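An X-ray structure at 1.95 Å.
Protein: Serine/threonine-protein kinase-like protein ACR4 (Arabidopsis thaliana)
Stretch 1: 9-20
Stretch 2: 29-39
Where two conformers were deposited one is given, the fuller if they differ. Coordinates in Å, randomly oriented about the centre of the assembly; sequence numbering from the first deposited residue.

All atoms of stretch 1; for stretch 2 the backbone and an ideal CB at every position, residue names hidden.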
ATOM      1  N   ILE A   9       6.951   1.309   1.679  1.00 29.98           N
ATOM      2  CA  ILE A   9       8.112   0.505   2.157  1.00 30.48           C
ATOM      3  C   ILE A   9       8.419  -0.603   1.145  1.00 30.37           C
ATOM      4  O   ILE A   9       7.474  -1.291   0.700  1.00 30.29           O
ATOM      5  CB  ILE A   9       7.844  -0.068   3.563  1.00 31.92           C
ATOM      6  CG1 ILE A   9       7.895   1.030   4.630  1.00 32.67           C
ATOM      7  CG2 ILE A   9       8.801  -1.211   3.880  1.00 32.65           C
ATOM      8  CD1 ILE A   9       7.543   0.559   6.024  1.00 34.16           C
ATOM      9  N   SER A  10       9.702  -0.742   0.804  1.00 30.21           N
ATOM     10  CA  SER A  10      10.260  -1.897   0.053  0.59 30.67           C
ATOM     11  C   SER A  10      11.024  -2.797   1.028  1.00 31.96           C
ATOM     12  O   SER A  10      11.546  -2.265   2.029  1.00 31.89           O
ATOM     13  CB  SER A  10      11.131  -1.435  -1.082  0.59 30.04           C
ATOM     14  OG  SER A  10      10.369  -0.696  -2.026  0.59 29.30           O
ATOM     15  N   TYR A  11      11.071  -4.098   0.737  1.00 33.31           N
ATOM     16  CA  TYR A  11      11.590  -5.154   1.645  1.00 35.47           C
ATOM     17  C   TYR A  11      12.209  -6.286   0.818  1.00 37.02           C
ATOM     18  O   TYR A  11      12.209  -6.187  -0.425  1.00 35.84           O
ATOM     19  CB  TYR A  11      10.451  -5.656   2.539  1.00 36.53           C
ATOM     20  CG  TYR A  11       9.167  -5.931   1.799  1.00 36.32           C
ATOM     21  CD1 TYR A  11       8.232  -4.928   1.593  1.00 35.10           C
ATOM     22  CD2 TYR A  11       8.899  -7.184   1.272  1.00 37.81           C
ATOM     23  CE1 TYR A  11       7.058  -5.167   0.898  1.00 35.12           C
ATOM     24  CE2 TYR A  11       7.728  -7.440   0.576  1.00 37.94           C
ATOM     25  CZ  TYR A  11       6.804  -6.428   0.388  1.00 36.63           C
ATOM     26  OH  TYR A  11       5.650  -6.670  -0.297  1.00 37.06           O
ATOM     27  N   GLY A  12      12.728  -7.314   1.499  1.00 39.80           N
ATOM     28  CA  GLY A  12      13.341  -8.507   0.884  1.00 42.31           C
ATOM     29  C   GLY A  12      14.847  -8.543   1.080  1.00 43.76           C
ATOM     30  O   GLY A  12      15.373  -7.680   1.814  1.00 43.26           O
ATOM     31  N   GLU A  13      15.514  -9.505   0.436  1.00 46.24           N
ATOM     32  CA  GLU A  13      16.964  -9.803   0.601  1.00 48.16           C
ATOM     33  C   GLU A  13      17.814  -8.632   0.091  1.00 46.19           C
ATOM     34  O   GLU A  13      18.954  -8.488   0.575  1.00 47.28           O
ATOM     35  CB  GLU A  13      17.325 -11.097  -0.131  1.00 51.35           C
ATOM     36  CG  GLU A  13      16.727 -12.336   0.510  1.00 54.49           C
ATOM     37  CD  GLU A  13      17.205 -13.648  -0.090  1.00 58.33           C
ATOM     38  OE1 GLU A  13      17.308 -13.725  -1.330  1.00 58.70           O
ATOM     39  OE2 GLU A  13      17.480 -14.587   0.685  1.00 61.97           O
ATOM     40  N   GLY A  14      17.285  -7.836  -0.844  1.00 43.70           N
ATOM     41  CA  GLY A  14      17.938  -6.628  -1.389  1.00 41.95           C
ATOM     42  C   GLY A  14      18.088  -5.527  -0.350  1.00 40.84           C
ATOM     43  O   GLY A  14      18.944  -4.646  -0.554  1.00 40.44           O
ATOM     44  N   GLY A  15      17.282  -5.558   0.717  1.00 40.62           N
ATOM     45  CA  GLY A  15      17.314  -4.577   1.820  1.00 40.16           C
ATOM     46  C   GLY A  15      15.949  -3.957   2.075  1.00 38.92           C
ATOM     47  O   GLY A  15      14.989  -4.304   1.359  1.00 38.03           O
ATOM     48  N   SER A  16      15.870  -3.068   3.067  1.00 39.00           N
ATOM     49  CA  SER A  16      14.635  -2.380   3.526  1.00 38.42           C
ATOM     50  C   SER A  16      14.721  -0.898   3.156  1.00 37.44           C
ATOM     51  O   SER A  16      15.748  -0.275   3.493  1.00 39.00           O
ATOM     52  CB  SER A  16      14.455  -2.549   5.007  1.00 39.83           C
ATOM     53  OG  SER A  16      15.616  -2.118   5.700  1.00 41.01           O
ATOM     54  N   VAL A  17      13.694  -0.359   2.495  1.00 35.62           N
ATOM     55  CA  VAL A  17      13.648   1.074   2.082  1.00 34.67           C
ATOM     56  C   VAL A  17      12.273   1.658   2.424  1.00 34.24           C
ATOM     57  O   VAL A  17      11.254   0.987   2.181  1.00 33.50           O
ATOM     58  CB  VAL A  17      13.986   1.251   0.590  1.00 33.97           C
ATOM     59  CG1 VAL A  17      13.867   2.700   0.147  1.00 33.78           C
ATOM     60  CG2 VAL A  17      15.373   0.717   0.268  1.00 34.78           C
ATOM     61  N   PHE A  18      12.279   2.875   2.970  1.00 34.40           N
ATOM     62  CA  PHE A  18      11.097   3.751   3.155  1.00 34.33           C
ATOM     63  C   PHE A  18      11.213   4.901   2.153  1.00 33.81           C
ATOM     64  O   PHE A  18      12.286   5.537   2.096  1.00 34.00           O
ATOM     65  CB  PHE A  18      11.036   4.250   4.600  1.00 35.83           C
ATOM     66  CG  PHE A  18       9.998   5.308   4.876  1.00 36.59           C
ATOM     67  CD1 PHE A  18      10.258   6.645   4.616  1.00 37.25           C
ATOM     68  CD2 PHE A  18       8.765   4.970   5.414  1.00 37.08           C
ATOM     69  CE1 PHE A  18       9.305   7.618   4.877  1.00 38.26           C
ATOM     70  CE2 PHE A  18       7.813   5.944   5.676  1.00 38.00           C
ATOM     71  CZ  PHE A  18       8.086   7.267   5.406  1.00 38.54           C
ATOM     72  N   CYS A  19      10.159   5.137   1.369  1.00 33.03           N
ATOM     73  CA  CYS A  19      10.038   6.304   0.457  1.00 33.33           C
ATOM     74  C   CYS A  19       8.783   7.099   0.828  1.00 33.78           C
ATOM     75  O   CYS A  19       7.765   6.473   1.181  1.00 33.70           O
ATOM     76  CB  CYS A  19       9.994   5.875  -1.005  1.00 32.49           C
ATOM     77  SG  CYS A  19      11.451   4.926  -1.515  1.00 32.52           S
ATOM     78  N   GLY A  20       8.876   8.428   0.767  1.00 34.65           N
ATOM     79  CA  GLY A  20       7.767   9.353   1.051  1.00 36.18           C
ATOM     80  C   GLY A  20       7.779  10.533   0.100  1.00 37.27           C
ATOM     81  O   GLY A  20       8.865  10.866  -0.415  1.00 36.78           O
ATOM     82  N   UNK A  29       9.917  12.522  -4.499  1.00 37.73           N
ATOM     83  CA  UNK A  29      10.063  11.357  -3.578  1.00 36.18           C
ATOM     84  C   UNK A  29      11.468  11.389  -2.967  1.00 36.49           C
ATOM     85  O   UNK A  29      12.429  11.709  -3.693  1.00 37.02           O
ATOM     86  CB  UNK A  29       9.829  10.034  -4.310  1.00 36.18           C
ATOM     87  N   UNK A  30      11.557  11.099  -1.667  1.00 36.43           N
ATOM     88  CA  UNK A  30      12.825  10.878  -0.912  1.00 36.94           C
ATOM     89  C   UNK A  30      12.761   9.460  -0.339  1.00 35.53           C
ATOM     90  O   UNK A  30      11.687   9.086   0.178  1.00 34.71           O
ATOM     91  CB  UNK A  30      13.019  11.912   0.199  1.00 36.94           C
ATOM     92  N   UNK A  31      13.850   8.698  -0.460  1.00 35.16           N
ATOM     93  CA  UNK A  31      13.957   7.296   0.024  1.00 34.28           C
ATOM     94  C   UNK A  31      15.119   7.176   1.014  1.00 35.17           C
ATOM     95  O   UNK A  31      16.104   7.927   0.873  1.00 36.36           O
ATOM     96  CB  UNK A  31      14.158   6.328  -1.143  1.00 34.28           C
ATOM     97  N   UNK A  32      14.978   6.274   1.986  1.00 35.03           N
ATOM     98  CA  UNK A  32      16.012   5.902   2.985  1.00 36.37           C
ATOM     99  C   UNK A  32      16.000   4.382   3.163  1.00 35.33           C
ATOM    100  O   UNK A  32      14.901   3.827   3.328  1.00 34.48           O
ATOM    101  CB  UNK A  32      15.769   6.600   4.324  1.00 36.37           C
ATOM    102  N   UNK A  33      17.172   3.739   3.145  1.00 35.66           N
ATOM    103  CA  UNK A  33      17.294   2.304   3.458  1.00 35.91           C
ATOM    104  C   UNK A  33      18.440   1.616   2.738  1.00 36.22           C
ATOM    105  O   UNK A  33      19.171   2.284   1.982  1.00 36.36           O
ATOM    106  CB  UNK A  33      15.989   1.586   3.108  1.00 35.91           C
ATOM    107  N   UNK A  34      18.545   0.300   2.938  1.00 36.75           N
ATOM    108  CA  UNK A  34      19.736  -0.535   2.636  1.00 37.96           C
ATOM    109  C   UNK A  34      19.685  -1.120   1.217  1.00 37.00           C
ATOM    110  O   UNK A  34      20.695  -1.711   0.816  1.00 38.37           O
ATOM    111  CB  UNK A  34      19.851  -1.674   3.651  1.00 37.96           C
ATOM    112  N   UNK A  35      18.573  -0.979   0.485  1.00 35.58           N
ATOM    113  CA  UNK A  35      18.479  -1.415  -0.938  1.00 35.15           C
ATOM    114  C   UNK A  35      19.029  -0.291  -1.823  1.00 34.57           C
ATOM    115  O   UNK A  35      18.287   0.675  -2.093  1.00 33.27           O
ATOM    116  CB  UNK A  35      17.038  -1.750  -1.328  1.00 35.15           C
ATOM    117  N   UNK A  36      20.288  -0.426  -2.249  1.00 35.51           N
ATOM    118  CA  UNK A  36      21.048   0.591  -3.023  1.00 35.78           C
ATOM    119  C   UNK A  36      20.420   0.795  -4.406  1.00 34.63           C
ATOM    120  O   UNK A  36      20.451   1.937  -4.898  1.00 34.78           O
ATOM    121  CB  UNK A  36      22.512   0.173  -3.174  1.00 35.78           C
ATOM    122  N   UNK A  37      19.871  -0.264  -5.009  1.00 33.97           N
ATOM    123  CA  UNK A  37      19.154  -0.200  -6.303  1.00 33.21           C
ATOM    124  C   UNK A  37      18.028   0.833  -6.193  1.00 31.51           C
ATOM    125  O   UNK A  37      17.939   1.708  -7.075  1.00 31.18           O
ATOM    126  CB  UNK A  37      18.592  -1.568  -6.694  1.00 33.21           C
ATOM    127  N   UNK A  38      17.224   0.752  -5.129  1.00 30.68           N
ATOM    128  CA  UNK A  38      16.076   1.675  -4.888  1.00 29.69           C
ATOM    129  C   UNK A  38      16.626   3.056  -4.507  1.00 29.71           C
ATOM    130  O   UNK A  38      16.206   4.045  -5.133  1.00 29.24           O
ATOM    131  CB  UNK A  38      15.156   1.144  -3.786  1.00 29.69           C
ATOM    132  N   UNK A  39      17.540   3.117  -3.534  1.00 30.77           N
ATOM    133  CA  UNK A  39      18.057   4.394  -2.971  1.00 31.81           C
ATOM    134  C   UNK A  39      18.643   5.251  -4.100  1.00 32.56           C
ATOM    135  O   UNK A  39      18.173   6.387  -4.282  1.00 32.78           O
ATOM    136  CB  UNK A  39      19.118   4.133  -1.900  1.00 31.81           C
TER

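Strand 17-20 runs antiparallel to residues 29-33, so the backbone fixes much of what each position can hold. At position 29 the CB points sideways, 4.1 Å from Gly20 O and 5.3 Å from Cys19 CB; a modest aliphatic group would suit. It is Val29, whose CG2 packs 3.8 Å from Cys19 CB.

Position 30 pairs with Gly20 by two backbone hydrogen bonds. Gly20 offers no side chain to meet, so many residues would fit, beta-branched ones comfortably in an extended strand. Val30, in the t rotamer, lies on the face that Phe18 and position 32 share, and its backbone makes both bonds: Gly20 N donates to Val30 O at 2.9 Å and Val30 N to Gly20 O at 3.0 Å.

Position 31 is the most telling. Its CB lies on the same face as Cys19, only 3.1 Å from Cys19 SG, too tight for an ordinary non-bonded neighbour but natural for a covalent one. Cys31 completes a disulfide, SG to Cys19 SG 2.0 Å with chi3 113°, and its CB also touches Val17 CG1 at 3.8 Å.

Position 32 forms a hydrogen-bonded pair with Phe18, and its CB leaves on the face that carries the Phe18 ring. That face is roomy, so many side chains would fit. Tyr32 sets its ring obliquely near Phe18 O, and its backbone makes both hydrogen bonds of the pair, Tyr32 N to Phe18 O and Phe18 N to Tyr32 O, each 2.8 Å.

At position 33, phi/psi of 150/-177 already call for glycine. A CB would also sit 1.9 Å from Ser16 O and 2.6 Å from Val17 CA. Gly33 lets its CA approach Ser16 O to 3.0 Å.

Position 34 has its CB sideways, 4.3 Å from Ser16 N, an amide that a short side-chain acceptor could reach. Serine, threonine, aspartate or asparagine are plausible. Ser34 takes the p rotamer; its OG accepts from Ser16 N at 3.0 Å, while its own N donates to Ser16 O at 2.9 Å.

Position 35 points toward stretch 1, its CB 3.4 Å from Val17 CG2 and 3.6 Å from Gly14 O, just before a helix. Serine, threonine, aspartate or asparagine could cap it. Asn35 does so, OD1 accepting from the backbone N of position 38 at 3.2 Å, while Asn35 ND2 donates to the O of water 1 at 2.6 Å, and that water bridges to the carbonyls of Tyr11 and Gly15.

Positions 36 and 37 meet nothing of stretch 1, which leaves their choice open; they are Ser36 and Ala37.

Position 38 points toward Val17, with CG2 of that residue 4.1 Å from its CB, and an aliphatic side chain suits. Ile38 sets CG2 3.7 Å from Val17 CG1 and extends CD1 to 3.4 Å from Ser10 CB.

Position 39 points sideways and is unconstrained by stretch 1; it is Leu39.

Stretch 2, residues 29-39: VVCYGSNSAIL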
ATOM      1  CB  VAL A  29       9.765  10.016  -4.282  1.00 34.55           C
ATOM      2  CG1 VAL A  29      10.588   9.818  -5.547  1.00 34.53           C
ATOM      3  CG2 VAL A  29       9.946   8.834  -3.340  1.00 33.40           C
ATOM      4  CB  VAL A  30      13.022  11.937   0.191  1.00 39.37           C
ATOM      5  CG1 VAL A  30      14.241  11.646   1.054  1.00 40.22           C
ATOM      6  CG2 VAL A  30      13.104  13.342  -0.388  1.00 41.44           C
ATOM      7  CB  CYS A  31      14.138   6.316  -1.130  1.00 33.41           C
ATOM      8  SG  CYS A  31      12.745   6.302  -2.287  1.00 33.27           S
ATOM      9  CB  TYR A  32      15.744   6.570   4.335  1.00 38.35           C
ATOM     10  CG  TYR A  32      15.595   8.069   4.299  1.00 39.98           C
ATOM     11  CD1 TYR A  32      16.703   8.894   4.221  1.00 41.81           C
ATOM     12  CD2 TYR A  32      14.345   8.665   4.357  1.00 40.32           C
ATOM     13  CE1 TYR A  32      16.576  10.273   4.197  1.00 43.82           C
ATOM     14  CE2 TYR A  32      14.200  10.043   4.338  1.00 42.08           C
ATOM     15  CZ  TYR A  32      15.321  10.850   4.256  1.00 44.09           C
ATOM     16  OH  TYR A  32      15.192  12.209   4.236  1.00 47.11           O
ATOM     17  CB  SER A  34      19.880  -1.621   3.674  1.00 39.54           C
ATOM     18  OG  SER A  34      18.678  -2.364   3.797  1.00 38.78           O
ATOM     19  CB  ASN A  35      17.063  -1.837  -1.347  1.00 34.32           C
ATOM     20  CG  ASN A  35      17.022  -2.511  -2.705  1.00 34.52           C
ATOM     21  OD1 ASN A  35      17.705  -2.089  -3.634  1.00 34.78           O
ATOM     22  ND2 ASN A  35      16.221  -3.557  -2.838  1.00 34.78           N
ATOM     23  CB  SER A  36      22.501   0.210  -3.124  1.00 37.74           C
ATOM     24  OG  SER A  36      23.093   0.184  -1.835  1.00 39.08           O
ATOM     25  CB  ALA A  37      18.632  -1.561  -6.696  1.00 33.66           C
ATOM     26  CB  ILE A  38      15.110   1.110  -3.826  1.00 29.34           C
ATOM     27  CG1 ILE A  38      14.513  -0.229  -4.270  1.00 29.45           C
ATOM     28  CG2 ILE A  38      14.022   2.120  -3.490  1.00 28.85           C
ATOM     29  CD1 ILE A  38      13.674  -0.907  -3.216  1.00 29.48           C
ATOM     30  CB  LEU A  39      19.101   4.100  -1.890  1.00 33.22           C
ATOM     31  CG  LEU A  39      19.606   5.320  -1.119  1.00 34.77           C
ATOM     32  CD1 LEU A  39      18.471   5.998  -0.367  1.00 34.71           C
ATOM     33  CD2 LEU A  39      20.726   4.936  -0.163  1.00 36.39           C
TER
HETATM   34  O   HOH W   1      14.459  -4.552  -1.136  1.00 44.92           O
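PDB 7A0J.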